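Local coordinates for SspB protein (Streptomyces clavuligerus, PDB 6JUF), which belongs to the SspABCD-SspE phosphorothioation-sensing defence system against phages, where it probably acts as a metal-dependent DNase, at residues Y31-L42 / A82-R92; Y132-S141 / P261-R269. All coordinates share one frame; numbering follows the deposited sequence.

Contact 1. Residues Y31-L42 / A82-R92; sequences YMQVQSNPEAFL and AMLSYPTWEAR
Pro38 and Ser85 tie the turn that follows helix 24-34 to strand 83-87. This strand pairs with strand 70-74 in a two-stranded antiparallel sheet through Leu84 and Tyr86; Ser85 points its N-H the other way, to the O of Pro38. That bond, 3.0 Å from Ser85 N to Pro38 O, is nearly straight (176°) and uses a lone pair in the carbonyl plane. Pro38 stands second in a type I turn, Asn37 to Ala40. Its CA also approaches Ser85 O at 3.3 Å in a CA-H...O contact, and a water donates to both Ser85 O and Val34 O.

Apolar contacts flank these polar ones. Pro38 CB touches Leu84 CD1 and Tyr86 CE1, 3.7 Å from each, in directions about 90° apart. The other branch of Leu84, CD2, meets Leu42 CD1 at 3.6 Å, the two side chains lying at about a right angle. Val34 divides its methyls, CG2 against the backbone of Ser85 and CG1 on the Pro87 ring, while Phe41 turns a ring edge to Ser85 CB.

The Tyr31 ring covers the start of helix 89-95, which Thr88 N-caps. With CG of Tyr31 anti to the backbone N (chi1 175°), its ring reaches Ala91, whose O lies over one face. Tyr31 OH is hydrogen-bonded to Asp96 and Arg92 forms a salt bridge with Asp98; Tyr31 OH also lies 3.3 Å from Arg92 CD.

Contact 2. Residues Y132-S141 / P261-R269; sequences YVAFHLAPFS and PGAPGRAFR
His136 offers a ring face to Gly262, whose CA sits over the middle of the imidazole, 3.4 Å from the centroid of the His136 ring and 12° off its normal, a close CH-pi contact. CB of Phe135 lies over the opposite face, nearer the rim, so the ring is held from both sides. His136 NE2 shares a water with Gly262 O, and His136 CE1 approaches Ala267 CB at 3.7 Å.

Arg266 runs past His136 in the opposite direction, its guanidinium plane turned 35° from the imidazole. The His136 carbonyl oxygen lies above the centre of the guanidinium, too poorly angled for a hydrogen bond, while NH1 of Arg266 donates to a lone pair of Ala138 O at 3.0 Å. NH1 also reaches Phe135 O, an atom whose place in the model is less sure.

Arg269 comes after the short helix 264-268 with positive phi, and its chain bends at chi2 (-44°) to bring the guanidinium back over the helix end. Arg269 NE bonds Arg266 O at 2.8 Å in the Arg269 guanidinium plane, which helps to set the rotation of that group. Arg269 NH1 donates to Ser141 OG at 3.0 Å, the hydroxyl oxygen tilted out of the guanidinium plane. Arg269 NH2 donates to a water that bridges Ala134 O and Phe140 O and, less surely, to Phe135 O. The Phe135 ring brings its edge up to Arg266 O, and Phe221, His114 and Tyr180 pack round it.

Val133 O accepts from both Leu137 N and Ala138 N. Two arginines thus gather the carbonyls of Phe135 and Ala138 beside a wider pi-type turn, in a buried junction where helix 129-137 meets the short, steeply angled helix 264-268.

How the contacts relate
In sequence both segments of contact 1 precede those of contact 2, and all four belong to the DUF4007 region. The centres of the two contacts are 30 Å apart, flanking the middle of the folded chain, and their nearest atoms remain about 14 Å from each other. Contact 2 is the deeper, with its centre about 13 Å from that of the chain against about 18 Å for contact 1. Contact 1 stands at a distance from the metal site: the side chain of Phe41 is about 12 Å from that of Glu18, a magnesium ligand, although no magnesium is bound to this chain. Contact 2 has no part in that site.

Contact 1. Residues Y31-L42 / A82-R92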
loop_
_atom_site.group_PDB
_atom_site.type_symbol
_atom_site.label_atom_id
_atom_site.label_comp_id
_atom_site.label_asym_id
_atom_site.label_seq_id
_atom_site.Cartn_x
_atom_site.Cartn_y
_atom_site.Cartn_z
ATOM N N TYR B 31 -10.946 -6.875 10.588
ATOM C CA TYR B 31 -10.600 -8.187 11.133
ATOM C C TYR B 31 -10.482 -8.146 12.645
ATOM O O TYR B 31 -11.022 -8.960 13.364
ATOM C CB TYR B 31 -9.331 -8.732 10.485
ATOM C CG TYR B 31 -8.915 -10.062 11.160
ATOM C CD1 TYR B 31 -9.621 -11.219 10.998
ATOM C CD2 TYR B 31 -7.785 -10.085 12.013
ATOM C CE1 TYR B 31 -9.283 -12.407 11.635
ATOM C CE2 TYR B 31 -7.436 -11.305 12.680
ATOM C CZ TYR B 31 -8.168 -12.449 12.464
ATOM O OH TYR B 31 -7.789 -13.596 13.079
ATOM N N MET B 32 -9.735 -7.160 13.109
ATOM C CA MET B 32 -9.375 -7.058 14.544
ATOM C C MET B 32 -10.644 -6.840 15.392
ATOM O O MET B 32 -10.804 -7.362 16.492
ATOM C CB MET B 32 -8.350 -5.952 14.825
ATOM C CG MET B 32 -6.921 -6.164 14.314
ATOM S SD MET B 32 -6.259 -7.808 14.709
ATOM C CE MET B 32 -6.082 -7.629 16.498
ATOM N N GLN B 33 -11.553 -6.040 14.855
ATOM C CA GLN B 33 -12.840 -5.743 15.531
ATOM C C GLN B 33 -13.893 -6.866 15.469
ATOM O O GLN B 33 -14.463 -7.223 16.503
ATOM C CB GLN B 33 -13.459 -4.477 14.917
ATOM C CG GLN B 33 -12.814 -3.161 15.281
ATOM C CD GLN B 33 -13.386 -2.587 16.548
ATOM O OE1 GLN B 33 -14.516 -2.102 16.551
ATOM N NE2 GLN B 33 -12.637 -2.660 17.627
ATOM N N VAL B 34 -14.126 -7.461 14.285
ATOM C CA VAL B 34 -15.154 -8.497 14.101
ATOM C C VAL B 34 -14.790 -9.781 14.837
ATOM O O VAL B 34 -15.637 -10.601 15.060
ATOM C CB VAL B 34 -15.454 -8.738 12.593
ATOM C CG1 VAL B 34 -14.350 -9.539 11.929
ATOM C CG2 VAL B 34 -16.799 -9.431 12.409
ATOM N N GLN B 35 -13.485 -9.978 15.122
ATOM C CA GLN B 35 -13.027 -11.217 15.786
ATOM C C GLN B 35 -13.782 -11.419 17.140
ATOM O O GLN B 35 -14.211 -12.529 17.483
ATOM C CB GLN B 35 -11.533 -11.142 15.999
ATOM C CG GLN B 35 -10.799 -12.326 15.424
ATOM C CD GLN B 35 -9.375 -12.443 15.958
ATOM O OE1 GLN B 35 -8.705 -11.432 16.165
ATOM N NE2 GLN B 35 -8.898 -13.686 16.149
ATOM N N SER B 36 -14.010 -10.294 17.811
ATOM C CA SER B 36 -14.745 -10.349 19.094
ATOM C C SER B 36 -16.118 -9.722 19.106
ATOM O O SER B 36 -16.876 -9.990 19.997
ATOM C CB SER B 36 -13.978 -9.811 20.266
ATOM O OG SER B 36 -13.647 -8.495 20.016
ATOM N N ASN B 37 -16.438 -8.892 18.101
ATOM C CA ASN B 37 -17.704 -8.145 18.104
ATOM C C ASN B 37 -18.498 -8.317 16.805
ATOM O O ASN B 37 -18.153 -7.644 15.785
ATOM C CB ASN B 37 -17.402 -6.670 18.273
ATOM C CG ASN B 37 -18.669 -5.822 18.502
ATOM O OD1 ASN B 37 -18.565 -4.602 18.595
ATOM N ND2 ASN B 37 -19.829 -6.434 18.618
ATOM N N PRO B 38 -19.515 -9.196 16.784
ATOM C CA PRO B 38 -20.332 -9.419 15.566
ATOM C C PRO B 38 -21.117 -8.168 15.167
ATOM O O PRO B 38 -21.560 -8.019 14.020
ATOM C CB PRO B 38 -21.277 -10.558 15.950
ATOM C CG PRO B 38 -21.022 -10.899 17.359
ATOM C CD PRO B 38 -19.920 -10.066 17.923
ATOM N N GLU B 39 -21.244 -7.251 16.134
ATOM C CA GLU B 39 -21.956 -5.980 15.911
ATOM C C GLU B 39 -20.982 -4.862 15.592
ATOM O O GLU B 39 -21.328 -3.685 15.677
ATOM C CB GLU B 39 -22.908 -5.642 17.105
ATOM C CG GLU B 39 -23.904 -6.788 17.345
ATOM C CD GLU B 39 -24.818 -6.605 18.539
ATOM O OE1 GLU B 39 -24.717 -7.374 19.529
ATOM O OE2 GLU B 39 -25.703 -5.716 18.455
ATOM N N ALA B 40 -19.757 -5.202 15.173
ATOM C CA ALA B 40 -18.754 -4.162 14.943
ATOM C C ALA B 40 -19.153 -3.052 13.941
ATOM O O ALA B 40 -18.762 -1.884 14.126
ATOM C CB ALA B 40 -17.434 -4.798 14.493
ATOM N N PHE B 41 -19.933 -3.396 12.929
ATOM C CA PHE B 41 -20.367 -2.406 11.925
ATOM C C PHE B 41 -21.741 -1.823 12.217
ATOM O O PHE B 41 -22.185 -0.912 11.499
ATOM C CB PHE B 41 -20.377 -3.020 10.514
ATOM C CG PHE B 41 -19.095 -3.691 10.147
ATOM C CD1 PHE B 41 -17.965 -2.911 9.869
ATOM C CD2 PHE B 41 -19.019 -5.074 10.002
ATOM C CE1 PHE B 41 -16.754 -3.523 9.553
ATOM C CE2 PHE B 41 -17.812 -5.695 9.699
ATOM C CZ PHE B 41 -16.692 -4.911 9.455
ATOM N N LEU B 42 -22.367 -2.241 13.310
ATOM C CA LEU B 42 -23.743 -1.787 13.611
ATOM C C LEU B 42 -23.779 -0.934 14.855
ATOM O O LEU B 42 -24.764 -0.199 15.079
ATOM C CB LEU B 42 -24.601 -3.022 13.831
ATOM C CG LEU B 42 -24.803 -3.846 12.563
ATOM C CD1 LEU B 42 -25.420 -5.149 13.027
ATOM C CD2 LEU B 42 -25.645 -3.159 11.513
ATOM N N ALA B 82 -31.201 -7.665 11.946
ATOM C CA ALA B 82 -29.773 -7.258 11.818
ATOM C C ALA B 82 -28.856 -8.361 11.337
ATOM O O ALA B 82 -28.874 -9.491 11.866
ATOM C CB ALA B 82 -29.229 -6.626 13.106
ATOM N N MET B 83 -28.103 -8.043 10.280
ATOM C CA MET B 83 -27.114 -8.998 9.732
ATOM C C MET B 83 -25.802 -8.709 10.429
ATOM O O MET B 83 -25.209 -7.641 10.268
ATOM C CB MET B 83 -26.990 -8.893 8.204
ATOM C CG MET B 83 -28.229 -9.454 7.482
ATOM S SD MET B 83 -28.184 -11.228 7.489
ATOM C CE MET B 83 -27.016 -11.605 6.186
ATOM N N LEU B 84 -25.384 -9.638 11.250
ATOM C CA LEU B 84 -24.144 -9.503 11.984
ATOM C C LEU B 84 -22.963 -10.058 11.123
ATOM O O LEU B 84 -23.167 -10.885 10.244
ATOM C CB LEU B 84 -24.201 -10.282 13.316
ATOM C CG LEU B 84 -25.354 -9.959 14.303
ATOM C CD1 LEU B 84 -24.965 -10.319 15.720
ATOM C CD2 LEU B 84 -25.742 -8.516 14.267
ATOM N N SER B 85 -21.729 -9.698 11.534
ATOM C CA SER B 85 -20.492 -10.115 10.760
ATOM C C SER B 85 -19.585 -11.043 11.537
ATOM O O SER B 85 -19.543 -10.918 12.765
ATOM C CB SER B 85 -19.685 -8.881 10.327
ATOM O OG SER B 85 -20.453 -8.143 9.392
ATOM N N TYR B 86 -18.979 -12.012 10.868
ATOM C CA TYR B 86 -18.167 -13.056 11.520
ATOM C C TYR B 86 -16.952 -13.222 10.610
ATOM O O TYR B 86 -17.124 -13.352 9.418
ATOM C CB TYR B 86 -18.961 -14.339 11.696
ATOM C CG TYR B 86 -20.244 -14.102 12.461
ATOM C CD1 TYR B 86 -20.233 -14.206 13.856
ATOM C CD2 TYR B 86 -21.453 -13.814 11.800
ATOM C CE1 TYR B 86 -21.412 -13.967 14.584
ATOM C CE2 TYR B 86 -22.611 -13.555 12.503
ATOM C CZ TYR B 86 -22.585 -13.677 13.886
ATOM O OH TYR B 86 -23.712 -13.477 14.612
ATOM N N PRO B 87 -15.749 -13.241 11.209
ATOM C CA PRO B 87 -14.532 -13.472 10.445
ATOM C C PRO B 87 -14.429 -14.918 9.883
ATOM O O PRO B 87 -14.746 -15.880 10.585
ATOM C CB PRO B 87 -13.396 -13.218 11.486
ATOM C CG PRO B 87 -13.997 -13.674 12.799
ATOM C CD PRO B 87 -15.484 -13.290 12.683
ATOM N N THR B 88 -13.990 -15.054 8.611
ATOM C CA THR B 88 -13.871 -16.353 8.008
ATOM C C THR B 88 -12.561 -16.969 8.427
ATOM O O THR B 88 -11.627 -16.228 8.864
ATOM C CB THR B 88 -13.902 -16.224 6.486
ATOM O OG1 THR B 88 -12.805 -15.373 6.094
ATOM C CG2 THR B 88 -15.186 -15.600 6.008
ATOM N N TRP B 89 -12.410 -18.255 8.264
ATOM C CA TRP B 89 -11.140 -18.913 8.552
ATOM C C TRP B 89 -10.076 -18.347 7.653
ATOM O O TRP B 89 -8.917 -18.236 8.075
ATOM C CB TRP B 89 -11.336 -20.415 8.379
ATOM C CG TRP B 89 -10.037 -21.194 8.578
ATOM C CD1 TRP B 89 -9.572 -21.773 9.755
ATOM C CD2 TRP B 89 -8.996 -21.496 7.575
ATOM N NE1 TRP B 89 -8.386 -22.436 9.543
ATOM C CE2 TRP B 89 -7.965 -22.261 8.264
ATOM C CE3 TRP B 89 -8.829 -21.175 6.236
ATOM C CZ2 TRP B 89 -6.843 -22.775 7.596
ATOM C CZ3 TRP B 89 -7.694 -21.630 5.583
ATOM C CH2 TRP B 89 -6.726 -22.423 6.241
ATOM N N GLU B 90 -10.427 -17.964 6.404
ATOM C CA GLU B 90 -9.428 -17.371 5.537
ATOM C C GLU B 90 -8.844 -16.069 6.082
ATOM O O GLU B 90 -7.643 -15.759 5.906
ATOM C CB GLU B 90 -9.976 -17.170 4.061
ATOM C CG GLU B 90 -10.113 -18.469 3.286
ATOM C CD GLU B 90 -11.281 -19.352 3.682
ATOM O OE1 GLU B 90 -12.214 -18.881 4.456
ATOM O OE2 GLU B 90 -11.305 -20.475 3.215
ATOM N N ALA B 91 -9.684 -15.242 6.715
ATOM C CA ALA B 91 -9.204 -14.018 7.317
ATOM C C ALA B 91 -8.279 -14.368 8.503
ATOM O O ALA B 91 -7.216 -13.739 8.650
ATOM C CB ALA B 91 -10.358 -13.147 7.815
ATOM N N ARG B 92 -8.615 -15.372 9.307
ATOM C CA ARG B 92 -7.706 -15.810 10.379
ATOM C C ARG B 92 -6.355 -16.260 9.759
ATOM O O ARG B 92 -5.323 -15.963 10.350
ATOM C CB ARG B 92 -8.328 -16.974 11.164
ATOM C CG ARG B 92 -7.417 -17.703 12.135
ATOM C CD ARG B 92 -6.970 -16.768 13.254
ATOM N NE ARG B 92 -6.036 -17.387 14.223
ATOM C CZ ARG B 92 -4.711 -17.417 14.085
ATOM N NH1 ARG B 92 -4.099 -16.960 12.971
ATOM N NH2 ARG B 92 -3.969 -17.978 15.051
HETATM O O HOH W 1 -18.008 -12.012 15.112
#

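Contact 2. Residues Y132-S141 / P261-R269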
loop_
_atom_site.group_PDB
_atom_site.type_symbol
_atom_site.label_atom_id
_atom_site.label_comp_id
_atom_site.label_asym_id
_atom_site.label_seq_id
_atom_site.Cartn_x
_atom_site.Cartn_y
_atom_site.Cartn_z
ATOM N N TYR B 132 -16.846 -8.934 -11.703
ATOM C CA TYR B 132 -17.004 -10.212 -12.426
ATOM C C TYR B 132 -17.289 -9.980 -13.939
ATOM O O TYR B 132 -16.644 -10.574 -14.785
ATOM C CB TYR B 132 -18.081 -11.118 -11.768
ATOM C CG TYR B 132 -18.028 -12.490 -12.396
ATOM C CD1 TYR B 132 -18.769 -12.786 -13.555
ATOM C CD2 TYR B 132 -17.271 -13.513 -11.807
ATOM C CE1 TYR B 132 -18.707 -14.055 -14.124
ATOM C CE2 TYR B 132 -17.187 -14.775 -12.395
ATOM C CZ TYR B 132 -17.883 -15.020 -13.550
ATOM O OH TYR B 132 -17.816 -16.256 -14.110
ATOM N N VAL B 133 -18.199 -9.073 -14.289
ATOM C CA VAL B 133 -18.423 -8.759 -15.720
ATOM C C VAL B 133 -17.119 -8.240 -16.337
ATOM O O VAL B 133 -16.709 -8.683 -17.405
ATOM C CB VAL B 133 -19.535 -7.686 -15.903
ATOM C CG1 VAL B 133 -19.654 -7.335 -17.420
ATOM C CG2 VAL B 133 -20.872 -8.234 -15.402
ATOM N N ALA B 134 -16.467 -7.257 -15.670
ATOM C CA ALA B 134 -15.299 -6.559 -16.254
ATOM C C ALA B 134 -14.194 -7.557 -16.574
ATOM O O ALA B 134 -13.600 -7.517 -17.631
ATOM C CB ALA B 134 -14.754 -5.432 -15.339
ATOM N N PHE B 135 -13.910 -8.446 -15.630
ATOM C CA PHE B 135 -12.829 -9.433 -15.853
ATOM C C PHE B 135 -13.257 -10.629 -16.675
ATOM O O PHE B 135 -12.414 -11.111 -17.499
ATOM C CB PHE B 135 -12.213 -9.884 -14.528
ATOM C CG PHE B 135 -11.293 -8.848 -13.935
ATOM C CD1 PHE B 135 -9.932 -8.917 -14.176
ATOM C CD2 PHE B 135 -11.794 -7.784 -13.174
ATOM C CE1 PHE B 135 -9.056 -7.952 -13.653
ATOM C CE2 PHE B 135 -10.916 -6.832 -12.638
ATOM C CZ PHE B 135 -9.570 -6.872 -12.917
ATOM N N HIS B 136 -14.474 -11.152 -16.471
ATOM C CA HIS B 136 -14.811 -12.491 -17.000
ATOM C C HIS B 136 -15.830 -12.524 -18.123
ATOM O O HIS B 136 -15.880 -13.501 -18.857
ATOM C CB HIS B 136 -15.303 -13.354 -15.838
ATOM C CG HIS B 136 -14.203 -13.678 -14.850
ATOM N ND1 HIS B 136 -13.094 -14.334 -15.217
ATOM C CD2 HIS B 136 -14.106 -13.473 -13.488
ATOM C CE1 HIS B 136 -12.272 -14.508 -14.163
ATOM N NE2 HIS B 136 -12.889 -13.980 -13.081
ATOM N N LEU B 137 -16.659 -11.484 -18.251
ATOM C CA LEU B 137 -17.795 -11.530 -19.245
ATOM C C LEU B 137 -17.725 -10.506 -20.371
ATOM O O LEU B 137 -18.281 -10.728 -21.444
ATOM C CB LEU B 137 -19.157 -11.428 -18.546
ATOM C CG LEU B 137 -19.470 -12.568 -17.543
ATOM C CD1 LEU B 137 -20.814 -12.378 -16.849
ATOM C CD2 LEU B 137 -19.510 -13.902 -18.216
ATOM N N ALA B 138 -16.982 -9.433 -20.170
ATOM C CA ALA B 138 -16.906 -8.382 -21.200
ATOM C C ALA B 138 -16.220 -8.903 -22.443
ATOM O O ALA B 138 -15.247 -9.664 -22.327
ATOM C CB ALA B 138 -16.158 -7.129 -20.687
ATOM N N PRO B 139 -16.705 -8.522 -23.627
ATOM C CA PRO B 139 -16.106 -9.115 -24.859
ATOM C C PRO B 139 -14.816 -8.349 -25.268
ATOM O O PRO B 139 -14.135 -8.734 -26.185
ATOM C CB PRO B 139 -17.196 -8.903 -25.904
ATOM C CG PRO B 139 -17.889 -7.663 -25.440
ATOM C CD PRO B 139 -17.877 -7.709 -23.914
ATOM N N PHE B 140 -14.509 -7.237 -24.595
ATOM C CA PHE B 140 -13.378 -6.360 -24.929
ATOM C C PHE B 140 -12.464 -6.167 -23.714
ATOM O O PHE B 140 -12.893 -6.344 -22.569
ATOM C CB PHE B 140 -13.846 -4.978 -25.526
ATOM C CG PHE B 140 -14.971 -4.323 -24.746
ATOM C CD1 PHE B 140 -16.247 -4.240 -25.277
ATOM C CD2 PHE B 140 -14.750 -3.844 -23.433
ATOM C CE1 PHE B 140 -17.285 -3.680 -24.544
ATOM C CE2 PHE B 140 -15.796 -3.269 -22.696
ATOM C CZ PHE B 140 -17.064 -3.199 -23.273
ATOM N N SER B 141 -11.213 -5.824 -23.977
ATOM C CA SER B 141 -10.223 -5.483 -22.927
ATOM C C SER B 141 -9.881 -4.025 -22.909
ATOM O O SER B 141 -9.288 -3.544 -21.908
ATOM C CB SER B 141 -8.924 -6.299 -23.085
ATOM O OG SER B 141 -9.144 -7.622 -22.597
ATOM N N PRO B 261 -14.581 -18.141 -18.546
ATOM C CA PRO B 261 -14.978 -17.097 -17.601
ATOM C C PRO B 261 -14.987 -17.643 -16.181
ATOM O O PRO B 261 -15.547 -18.692 -15.877
ATOM C CB PRO B 261 -16.388 -16.681 -18.098
ATOM C CG PRO B 261 -16.251 -16.885 -19.583
ATOM C CD PRO B 261 -15.444 -18.174 -19.742
ATOM N N GLY B 262 -14.332 -16.914 -15.285
ATOM C CA GLY B 262 -14.212 -17.282 -13.860
ATOM C C GLY B 262 -12.842 -17.842 -13.495
ATOM O O GLY B 262 -12.461 -17.882 -12.305
ATOM N N ALA B 263 -12.102 -18.313 -14.499
ATOM C CA ALA B 263 -10.893 -19.092 -14.235
ATOM C C ALA B 263 -9.668 -18.152 -14.150
ATOM O O ALA B 263 -9.795 -16.941 -14.404
ATOM C CB ALA B 263 -10.747 -20.203 -15.300
ATOM N N PRO B 264 -8.492 -18.656 -13.799
ATOM C CA PRO B 264 -7.354 -17.796 -13.543
ATOM C C PRO B 264 -6.829 -17.014 -14.748
ATOM O O PRO B 264 -6.285 -15.909 -14.570
ATOM C CB PRO B 264 -6.265 -18.778 -13.048
ATOM C CG PRO B 264 -7.072 -19.859 -12.417
ATOM C CD PRO B 264 -8.274 -20.029 -13.312
ATOM N N GLY B 265 -6.987 -17.545 -15.973
ATOM C CA GLY B 265 -6.526 -16.814 -17.106
ATOM C C GLY B 265 -7.198 -15.450 -17.226
ATOM O O GLY B 265 -6.534 -14.422 -17.418
ATOM N N ARG B 266 -8.500 -15.406 -17.145
ATOM C CA ARG B 266 -9.231 -14.132 -17.210
ATOM C C ARG B 266 -9.114 -13.336 -15.905
ATOM O O ARG B 266 -9.208 -12.105 -15.953
ATOM C CB ARG B 266 -10.697 -14.359 -17.571
ATOM C CG ARG B 266 -10.965 -14.443 -19.079
ATOM C CD ARG B 266 -11.740 -13.147 -19.372
ATOM N NE ARG B 266 -12.512 -13.373 -20.534
ATOM C CZ ARG B 266 -13.434 -12.593 -20.986
ATOM N NH1 ARG B 266 -13.722 -11.410 -20.375
ATOM N NH2 ARG B 266 -13.996 -12.972 -22.093
ATOM N N ALA B 267 -8.914 -14.002 -14.777
ATOM C CA ALA B 267 -8.875 -13.256 -13.511
ATOM C C ALA B 267 -7.535 -12.532 -13.362
ATOM O O ALA B 267 -7.474 -11.383 -12.939
ATOM C CB ALA B 267 -9.081 -14.186 -12.280
ATOM N N PHE B 268 -6.483 -13.216 -13.734
ATOM C CA PHE B 268 -5.129 -12.664 -13.597
ATOM C C PHE B 268 -4.609 -12.056 -14.890
ATOM O O PHE B 268 -3.510 -11.493 -14.892
ATOM C CB PHE B 268 -4.128 -13.717 -13.071
ATOM C CG PHE B 268 -4.502 -14.316 -11.716
ATOM C CD1 PHE B 268 -5.081 -13.513 -10.711
ATOM C CD2 PHE B 268 -4.135 -15.609 -11.403
ATOM C CE1 PHE B 268 -5.328 -14.028 -9.423
ATOM C CE2 PHE B 268 -4.378 -16.139 -10.118
ATOM C CZ PHE B 268 -4.947 -15.335 -9.123
ATOM N N ARG B 269 -5.335 -12.240 -15.985
ATOM C CA ARG B 269 -4.957 -11.730 -17.311
ATOM C C ARG B 269 -3.575 -12.279 -17.678
ATOM O O ARG B 269 -2.626 -11.526 -17.946
ATOM C CB ARG B 269 -5.126 -10.185 -17.405
ATOM C CG ARG B 269 -6.604 -9.735 -17.344
ATOM C CD ARG B 269 -7.500 -10.623 -18.219
ATOM N NE ARG B 269 -8.948 -10.314 -18.143
ATOM C CZ ARG B 269 -9.552 -9.455 -18.945
ATOM N NH1 ARG B 269 -8.818 -8.798 -19.857
ATOM N NH2 ARG B 269 -10.860 -9.226 -18.817
HETATM O O HOH W 2 -12.306 -7.281 -20.080
HETATM O O HOH W 3 -12.226 -15.432 -10.831
#